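Local coordinates for EvdO1 (PDB 4XBZ), which probably catalyses an oxidative cyclization in orthosomycin biosynthesis as a metal-dependent oxygenase of the phytanoyl-CoA dioxygenase family, at residues P137-S145 with P272-Q282. Residues are numbered along the deposited sequence; the frame is centred on the assembly and turned at random.
Sequences PNLIPTWDS and PHSAEYIGLKQ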
ATOM      1  N   PRO A 137       4.820  -3.945  -5.339  1.00 26.99           N
ATOM      2  CA  PRO A 137       5.585  -4.492  -6.467  1.00 27.12           C
ATOM      3  C   PRO A 137       5.651  -6.030  -6.492  1.00 23.85           C
ATOM      4  O   PRO A 137       5.953  -6.584  -7.544  1.00 25.09           O
ATOM      5  CB  PRO A 137       6.979  -3.887  -6.259  1.00 29.48           C
ATOM      6  CG  PRO A 137       7.067  -3.675  -4.763  1.00 24.01           C
ATOM      7  CD  PRO A 137       5.685  -3.208  -4.399  1.00 26.66           C
ATOM      8  N   ASN A 138       5.365  -6.700  -5.380  1.00 21.72           N
ATOM      9  CA  ASN A 138       5.399  -8.170  -5.364  1.00 24.19           C
ATOM     10  C   ASN A 138       4.009  -8.780  -5.431  1.00 24.00           C
ATOM     11  O   ASN A 138       3.791  -9.896  -4.943  1.00 19.29           O
ATOM     12  CB  ASN A 138       6.099  -8.705  -4.105  1.00 23.65           C
ATOM     13  CG  ASN A 138       7.411  -7.997  -3.810  1.00 27.41           C
ATOM     14  OD1 ASN A 138       8.221  -7.765  -4.704  1.00 26.99           O
ATOM     15  ND2 ASN A 138       7.622  -7.647  -2.544  1.00 28.81           N
ATOM     16  N   LEU A 139       3.067  -8.040  -6.006  1.00 22.42           N
ATOM     17  CA  LEU A 139       1.693  -8.518  -6.121  1.00 26.82           C
ATOM     18  C   LEU A 139       1.614  -9.860  -6.863  1.00 25.70           C
ATOM     19  O   LEU A 139       2.322 -10.101  -7.839  1.00 22.80           O
ATOM     20  CB  LEU A 139       0.820  -7.487  -6.841  1.00 22.97           C
ATOM     21  CG  LEU A 139       1.010  -7.360  -8.348  1.00 23.41           C
ATOM     22  CD1 LEU A 139      -0.292  -7.747  -9.079  1.00 27.82           C
ATOM     23  CD2 LEU A 139       1.429  -5.953  -8.702  1.00 26.63           C
ATOM     24  N   ILE A 140       0.755 -10.740  -6.382  1.00 24.49           N
ATOM     25  CA  ILE A 140       0.395 -11.903  -7.173  1.00 28.25           C
ATOM     26  C   ILE A 140      -1.126 -12.022  -7.235  1.00 24.60           C
ATOM     27  O   ILE A 140      -1.819 -11.604  -6.307  1.00 26.17           O
ATOM     28  CB  ILE A 140       1.009 -13.198  -6.614  1.00 26.38           C
ATOM     29  CG1 ILE A 140       0.565 -13.443  -5.172  1.00 25.98           C
ATOM     30  CG2 ILE A 140       2.531 -13.159  -6.709  1.00 26.85           C
ATOM     31  CD1 ILE A 140       0.471 -14.936  -4.821  1.00 22.44           C
ATOM     32  N   PRO A 141      -1.648 -12.562  -8.343  1.00 22.74           N
ATOM     33  CA  PRO A 141      -3.084 -12.856  -8.457  1.00 24.48           C
ATOM     34  C   PRO A 141      -3.469 -14.148  -7.722  1.00 24.92           C
ATOM     35  O   PRO A 141      -2.762 -15.149  -7.849  1.00 28.66           O
ATOM     36  CB  PRO A 141      -3.284 -13.004  -9.965  1.00 24.52           C
ATOM     37  CG  PRO A 141      -1.931 -13.547 -10.455  1.00 28.70           C
ATOM     38  CD  PRO A 141      -0.914 -12.841  -9.594  1.00 24.56           C
ATOM     39  N   THR A 142      -4.557 -14.140  -6.962  1.00 22.17           N
ATOM     40  CA  THR A 142      -4.923 -15.334  -6.216  1.00 23.33           C
ATOM     41  C   THR A 142      -6.242 -15.900  -6.735  1.00 27.22           C
ATOM     42  O   THR A 142      -6.268 -16.556  -7.773  1.00 31.72           O
ATOM     43  CB  THR A 142      -5.002 -15.060  -4.686  1.00 28.18           C
ATOM     44  OG1 THR A 142      -5.891 -13.971  -4.436  1.00 31.01           O
ATOM     45  CG2 THR A 142      -3.595 -14.710  -4.102  1.00 25.13           C
ATOM     46  N   TRP A 143      -7.326 -15.665  -6.011  1.00 26.30           N
ATOM     47  CA  TRP A 143      -8.642 -16.030  -6.486  1.00 23.18           C
ATOM     48  C   TRP A 143      -8.973 -15.280  -7.765  1.00 25.18           C
ATOM     49  O   TRP A 143      -8.653 -14.094  -7.904  1.00 27.77           O
ATOM     50  CB  TRP A 143      -9.702 -15.760  -5.402  1.00 23.59           C
ATOM     51  CG  TRP A 143      -9.770 -16.851  -4.347  1.00 28.48           C
ATOM     52  CD1 TRP A 143     -10.655 -17.910  -4.306  1.00 29.89           C
ATOM     53  CD2 TRP A 143      -8.912 -17.010  -3.202  1.00 27.07           C
ATOM     54  NE1 TRP A 143     -10.396 -18.702  -3.209  1.00 26.31           N
ATOM     55  CE2 TRP A 143      -9.336 -18.174  -2.516  1.00 30.34           C
ATOM     56  CE3 TRP A 143      -7.837 -16.278  -2.684  1.00 29.66           C
ATOM     57  CZ2 TRP A 143      -8.721 -18.617  -1.343  1.00 31.37           C
ATOM     58  CZ3 TRP A 143      -7.221 -16.724  -1.517  1.00 30.54           C
ATOM     59  CH2 TRP A 143      -7.665 -17.883  -0.860  1.00 29.25           C
ATOM     60  N   ASP A 144      -9.581 -15.986  -8.716  1.00 23.65           N
ATOM     61  CA  ASP A 144     -10.157 -15.354  -9.899  1.00 24.88           C
ATOM     62  C   ASP A 144     -11.479 -16.060 -10.226  1.00 26.69           C
ATOM     63  O   ASP A 144     -11.557 -17.290 -10.262  1.00 29.92           O
ATOM     64  CB  ASP A 144      -9.174 -15.368 -11.091  1.00 25.23           C
ATOM     65  CG  ASP A 144      -9.128 -16.714 -11.840  1.00 31.18           C
ATOM     66  OD1 ASP A 144     -10.013 -16.948 -12.694  1.00 32.73           O
ATOM     67  OD2 ASP A 144      -8.193 -17.524 -11.604  1.00 29.07           O
ATOM     68  N   SER A 145     -12.530 -15.283 -10.441  1.00 27.28           N
ATOM     69  CA  SER A 145     -13.857 -15.873 -10.610  1.00 30.39           C
ATOM     70  C   SER A 145     -14.841 -14.893 -11.218  1.00 26.16           C
ATOM     71  O   SER A 145     -14.561 -13.705 -11.312  1.00 26.12           O
ATOM     72  CB  SER A 145     -14.402 -16.363  -9.260  1.00 29.78           C
ATOM     73  OG  SER A 145     -14.505 -15.295  -8.328  1.00 26.59           O
ATOM     74  N   PRO A 272      -2.345 -17.803   2.825  1.00 31.00           N
ATOM     75  CA  PRO A 272      -2.858 -19.151   3.091  1.00 31.13           C
ATOM     76  C   PRO A 272      -2.368 -20.238   2.149  1.00 32.46           C
ATOM     77  O   PRO A 272      -2.626 -21.407   2.416  1.00 35.34           O
ATOM     78  CB  PRO A 272      -4.376 -18.982   2.926  1.00 30.04           C
ATOM     79  CG  PRO A 272      -4.526 -17.847   2.000  1.00 29.64           C
ATOM     80  CD  PRO A 272      -3.411 -16.912   2.316  1.00 30.60           C
ATOM     81  N   HIS A 273      -1.710 -19.878   1.060  1.00 32.07           N
ATOM     82  CA  HIS A 273      -1.285 -20.884   0.104  1.00 32.58           C
ATOM     83  C   HIS A 273       0.090 -21.441   0.430  1.00 36.46           C
ATOM     84  O   HIS A 273       0.862 -20.826   1.164  1.00 37.68           O
ATOM     85  CB  HIS A 273      -1.267 -20.320  -1.315  1.00 27.78           C
ATOM     86  CG  HIS A 273      -2.599 -19.840  -1.788  1.00 32.48           C
ATOM     87  ND1 HIS A 273      -2.998 -18.525  -1.676  1.00 28.15           N
ATOM     88  CD2 HIS A 273      -3.625 -20.500  -2.379  1.00 30.50           C
ATOM     89  CE1 HIS A 273      -4.213 -18.395  -2.179  1.00 29.54           C
ATOM     90  NE2 HIS A 273      -4.618 -19.580  -2.603  1.00 31.29           N
ATOM     91  N   SER A 274       0.393 -22.602  -0.144  1.00 34.94           N
ATOM     92  CA  SER A 274       1.709 -23.207  -0.022  1.00 34.91           C
ATOM     93  C   SER A 274       2.744 -22.319  -0.710  1.00 34.28           C
ATOM     94  O   SER A 274       2.387 -21.471  -1.515  1.00 30.73           O
ATOM     95  CB  SER A 274       1.694 -24.618  -0.611  1.00 31.98           C
ATOM     96  OG  SER A 274       1.436 -24.583  -2.000  1.00 33.19           O
ATOM     97  N   ALA A 275       4.019 -22.494  -0.378  1.00 37.70           N
ATOM     98  CA  ALA A 275       5.062 -21.601  -0.884  1.00 35.60           C
ATOM     99  C   ALA A 275       5.201 -21.702  -2.398  1.00 32.64           C
ATOM    100  O   ALA A 275       5.580 -20.736  -3.062  1.00 33.60           O
ATOM    101  CB  ALA A 275       6.403 -21.899  -0.207  1.00 39.68           C
ATOM    102  N   GLU A 276       4.883 -22.883  -2.918  1.00 34.93           N
ATOM    103  CA  GLU A 276       4.904 -23.190  -4.350  1.00 39.58           C
ATOM    104  C   GLU A 276       3.888 -22.372  -5.166  1.00 33.34           C
ATOM    105  O   GLU A 276       4.143 -22.001  -6.316  1.00 31.72           O
ATOM    106  CB  GLU A 276       4.639 -24.694  -4.542  1.00 37.38           C
ATOM    107  CG  GLU A 276       4.642 -25.201  -5.977  1.00 45.71           C
ATOM    108  CD  GLU A 276       4.155 -26.650  -6.086  1.00 46.60           C
ATOM    109  OE1 GLU A 276       3.355 -27.088  -5.228  1.00 41.69           O
ATOM    110  OE2 GLU A 276       4.580 -27.352  -7.024  1.00 49.96           O
ATOM    111  N   TYR A 277       2.734 -22.102  -4.563  1.00 33.77           N
ATOM    112  CA  TYR A 277       1.671 -21.338  -5.217  1.00 32.03           C
ATOM    113  C   TYR A 277       2.184 -20.023  -5.802  1.00 29.11           C
ATOM    114  O   TYR A 277       1.830 -19.677  -6.923  1.00 28.42           O
ATOM    115  CB  TYR A 277       0.536 -21.077  -4.225  1.00 28.09           C
ATOM    116  CG  TYR A 277      -0.694 -20.360  -4.776  1.00 29.95           C
ATOM    117  CD1 TYR A 277      -1.621 -21.035  -5.589  1.00 25.68           C
ATOM    118  CD2 TYR A 277      -0.960 -19.029  -4.438  1.00 25.83           C
ATOM    119  CE1 TYR A 277      -2.746 -20.401  -6.062  1.00 26.23           C
ATOM    120  CE2 TYR A 277      -2.102 -18.382  -4.906  1.00 28.52           C
ATOM    121  CZ  TYR A 277      -2.989 -19.075  -5.715  1.00 29.07           C
ATOM    122  OH  TYR A 277      -4.107 -18.441  -6.190  1.00 28.60           O
ATOM    123  N   ILE A 278       3.046 -19.328  -5.057  1.00 29.55           N
ATOM    124  CA  ILE A 278       3.538 -18.011  -5.453  1.00 27.67           C
ATOM    125  C   ILE A 278       4.185 -18.015  -6.843  1.00 27.91           C
ATOM    126  O   ILE A 278       3.825 -17.216  -7.707  1.00 25.89           O
ATOM    127  CB  ILE A 278       4.564 -17.468  -4.418  1.00 35.07           C
ATOM    128  CG1 ILE A 278       3.935 -17.391  -3.021  1.00 29.37           C
ATOM    129  CG2 ILE A 278       5.127 -16.116  -4.863  1.00 25.11           C
ATOM    130  CD1 ILE A 278       4.836 -16.819  -1.970  1.00 30.33           C
ATOM    131  N   GLY A 279       5.137 -18.919  -7.058  1.00 27.08           N
ATOM    132  CA  GLY A 279       5.807 -18.998  -8.342  1.00 26.33           C
ATOM    133  C   GLY A 279       4.858 -19.308  -9.488  1.00 29.51           C
ATOM    134  O   GLY A 279       5.005 -18.763 -10.582  1.00 31.87           O
ATOM    135  N   LEU A 280       3.877 -20.176  -9.235  1.00 24.21           N
ATOM    136  CA  LEU A 280       2.941 -20.587 -10.276  1.00 29.89           C
ATOM    137  C   LEU A 280       2.035 -19.421 -10.687  1.00 32.41           C
ATOM    138  O   LEU A 280       1.799 -19.194 -11.884  1.00 32.46           O
ATOM    139  CB  LEU A 280       2.116 -21.795  -9.810  1.00 29.19           C
ATOM    140  CG  LEU A 280       2.995 -23.007  -9.460  1.00 30.96           C
ATOM    141  CD1 LEU A 280       2.228 -24.117  -8.738  1.00 30.05           C
ATOM    142  CD2 LEU A 280       3.684 -23.543 -10.701  1.00 29.50           C
ATOM    143  N   LYS A 281       1.544 -18.662  -9.707  1.00 28.42           N
ATOM    144  CA  LYS A 281       0.677 -17.540 -10.033  1.00 27.47           C
ATOM    145  C   LYS A 281       1.455 -16.407 -10.691  1.00 28.03           C
ATOM    146  O   LYS A 281       0.905 -15.686 -11.526  1.00 29.48           O
ATOM    147  CB  LYS A 281      -0.069 -17.045  -8.793  1.00 26.49           C
ATOM    148  CG  LYS A 281      -0.971 -18.097  -8.184  1.00 26.63           C
ATOM    149  CD  LYS A 281      -1.767 -18.874  -9.262  1.00 28.16           C
ATOM    150  CE  LYS A 281      -2.739 -17.973 -10.062  1.00 29.57           C
ATOM    151  NZ  LYS A 281      -4.045 -17.721  -9.363  1.00 26.86           N
ATOM    152  N   GLN A 282       2.733 -16.265 -10.345  1.00 28.30           N
ATOM    153  CA  GLN A 282       3.590 -15.321 -11.052  1.00 30.16           C
ATOM    154  C   GLN A 282       3.674 -15.697 -12.530  1.00 29.38           C
ATOM    155  O   GLN A 282       3.665 -14.828 -13.407  1.00 28.94           O
ATOM    156  CB  GLN A 282       4.994 -15.277 -10.429  1.00 30.40           C
ATOM    157  CG  GLN A 282       5.059 -14.507  -9.113  1.00 29.75           C
ATOM    158  CD  GLN A 282       6.419 -14.593  -8.438  1.00 29.08           C
ATOM    159  OE1 GLN A 282       7.058 -15.645  -8.427  1.00 31.07           O
ATOM    160  NE2 GLN A 282       6.857 -13.494  -7.862  1.00 29.32           N
TER
HETATM  161  O   HOH W   1      -5.611 -16.606 -11.373  1.00 31.34           O
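Lys281 folds its side chain over the carbonyl of Pro141 where helix 275-293 crosses strand 139-147 of the double-stranded beta-helix; the short segments run at 102° to each other, their axes 7.6 Å apart. The contact exemplifies how a helix can pack on a beta strand by folding one lysine over main-chain carbonyls. Bent at chi2, chi3 and chi4, the chain of Lys281 curls round the Pro141 carbonyl instead of reaching past it, and Lys281 NZ gives Pro141 O a weak hydrogen bond of 3.2 Å. Thr142 O also lies 3.0 Å from Lys281 NZ, and a water links the ammonium to Asp144 OD2. With an alanine in place of Lys281, Pro141 O would probably lose this weak donor and Asp144 OD2 its water-borne link to the helix. Ile140, whose CB is directed toward the helix, lays CG2 against Gln282 CG at 3.7 Å, while its CD1 approaches the Tyr277 ring. That ring lies between Lys281 CG over one face and His273 CD2 over the opposite one, both from residues 272-282; Tyr277 OH ends 3.2 Å from Thr142 CA. His273, hydrogen-bonded to Glu267 and His328, carries the contact on to Trp143, whose other neighbours include the stacked ring of His328. The His273 ring and the six-membered ring of Trp143 meet obliquely, planes at 51°, with His273 CE1 3.5 Å from Trp143 CZ3.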